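Local coordinates for hypothetical protein (Staphylococcus aureus subsp. aureus, PDB 1QYI), which is of unknown function but carries a HAD-hydrolase-like region, consistent with a hydrolase of the haloacid dehalogenase superfamily, at residues 309-315 with 333-337. Residue numbers count along the deposited sequence, not the author numbering.
Sequences QDNIVNK and KIGAT
Residues 309-315, an irregular loop, run alongside 333-337 in the parallel, Rossmann-like sheet domain of the HAD-like fold; 309-315 leads into the first strand (318-322) of a beta-alpha-beta unit, and 333-337 is the turn from its helix (325-334) to its second strand (337-341). CA atoms approach to 4.2 Å at Asn311-Ile334 and 4.7 Å at Lys315-Ala336. Asn311 N, in left-handed backbone conformation (44/60), donates a nearly linear hydrogen bond to Lys333 O (2.9 Å), and Val313 N a more bent one to Ile334 O (3.1 Å), so the loop satisfies carbonyls at the helix C-terminus. Gly335, the first residue past the helix, has positive phi (87/23); a CB there would clash with Asn311 ND2 and Val313 O. The m rotamer of Val313 puts CG2 4.0 Å from both Ile334 CG1 and Ala336 CB, and helix 288-295 also packs on Val313. Water 1 links Asp310 OD1 (2.9 Å) weakly to Lys333 O (3.4 Å). Lys315 NZ forms a salt bridge with Asp360, while Lys315 O accepts a very short hydrogen bond (2.5 Å) from Thr337 OG1.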
# COMPACT_ATOMS: atom_id res chain seq x y z
N GLN A 309 -8.91 -6.63 25.53
CA GLN A 309 -8.51 -7.41 24.37
C GLN A 309 -8.16 -8.87 24.68
O GLN A 309 -8.36 -9.74 23.84
CB GLN A 309 -7.31 -6.74 23.69
CG GLN A 309 -7.59 -5.32 23.23
CD GLN A 309 -6.37 -4.62 22.68
OE1 GLN A 309 -6.50 -3.71 21.87
NE2 GLN A 309 -5.20 -5.03 23.13
N ASP A 310 -7.65 -9.13 25.88
CA ASP A 310 -7.26 -10.48 26.24
C ASP A 310 -8.41 -11.48 26.42
O ASP A 310 -9.20 -11.37 27.35
CB ASP A 310 -6.38 -10.48 27.49
CG ASP A 310 -5.06 -9.74 27.27
OD1 ASP A 310 -4.46 -9.89 26.18
OD2 ASP A 310 -4.62 -9.01 28.18
N ASN A 311 -8.47 -12.45 25.50
CA ASN A 311 -9.48 -13.51 25.52
C ASN A 311 -10.90 -13.01 25.83
O ASN A 311 -11.51 -13.44 26.80
CB ASN A 311 -9.08 -14.57 26.54
CG ASN A 311 -9.89 -15.84 26.41
OD1 ASN A 311 -9.94 -16.66 27.33
ND2 ASN A 311 -10.54 -16.02 25.26
N ILE A 312 -11.42 -12.13 24.99
CA ILE A 312 -12.74 -11.59 25.22
C ILE A 312 -13.82 -12.32 24.42
O ILE A 312 -15.00 -11.94 24.47
CB ILE A 312 -12.79 -10.10 24.85
CG1 ILE A 312 -12.39 -9.91 23.38
CG2 ILE A 312 -11.86 -9.32 25.78
CD1 ILE A 312 -12.69 -8.53 22.83
N VAL A 313 -13.43 -13.35 23.67
CA VAL A 313 -14.39 -14.10 22.87
C VAL A 313 -14.09 -15.60 22.89
O VAL A 313 -12.96 -16.01 23.11
CB VAL A 313 -14.38 -13.62 21.39
CG1 VAL A 313 -14.68 -12.13 21.31
CG2 VAL A 313 -13.04 -13.94 20.74
N ASN A 314 -15.12 -16.40 22.68
CA ASN A 314 -14.94 -17.84 22.65
C ASN A 314 -14.44 -18.27 21.28
O ASN A 314 -14.77 -17.65 20.26
CB ASN A 314 -16.24 -18.60 22.97
CG ASN A 314 -16.64 -18.49 24.43
OD1 ASN A 314 -15.80 -18.59 25.33
ND2 ASN A 314 -17.93 -18.30 24.67
N LYS A 315 -13.67 -19.34 21.27
CA LYS A 315 -13.07 -19.90 20.08
C LYS A 315 -14.07 -20.24 18.96
O LYS A 315 -13.71 -20.20 17.79
CB LYS A 315 -12.30 -21.16 20.47
CG LYS A 315 -11.08 -21.45 19.65
CD LYS A 315 -10.09 -20.31 19.73
CE LYS A 315 -8.65 -20.82 19.61
NZ LYS A 315 -8.46 -21.77 18.47
N LYS A 333 -4.86 -13.52 20.45
CA LYS A 333 -4.97 -12.51 21.50
C LYS A 333 -6.36 -12.40 22.11
O LYS A 333 -6.52 -12.49 23.33
CB LYS A 333 -4.55 -11.13 20.96
CG LYS A 333 -5.03 -9.95 21.82
CD LYS A 333 -4.47 -9.99 23.24
CE LYS A 333 -3.12 -9.29 23.33
NZ LYS A 333 -3.21 -7.85 22.96
N ILE A 334 -7.35 -12.17 21.26
CA ILE A 334 -8.75 -12.02 21.68
C ILE A 334 -9.45 -13.35 21.90
O ILE A 334 -10.59 -13.38 22.36
CB ILE A 334 -9.59 -11.24 20.64
CG1 ILE A 334 -9.80 -12.12 19.40
CG2 ILE A 334 -8.90 -9.94 20.29
CD1 ILE A 334 -10.70 -11.49 18.34
N GLY A 335 -8.78 -14.44 21.56
CA GLY A 335 -9.37 -15.76 21.74
C GLY A 335 -10.23 -16.25 20.59
O GLY A 335 -11.08 -17.12 20.79
N ALA A 336 -10.02 -15.73 19.39
CA ALA A 336 -10.81 -16.17 18.25
C ALA A 336 -10.10 -17.24 17.43
O ALA A 336 -8.87 -17.37 17.47
CB ALA A 336 -11.14 -14.98 17.36
N THR A 337 -10.88 -18.02 16.69
CA THR A 337 -10.30 -19.06 15.85
C THR A 337 -9.67 -18.39 14.63
O THR A 337 -10.27 -17.51 14.01
CB THR A 337 -11.37 -20.07 15.37
OG1 THR A 337 -11.74 -20.92 16.47
CG2 THR A 337 -10.82 -20.94 14.24
O HOH W 1 -3.96 -12.67 25.49
O HOH W 2 -10.67 -18.26 23.39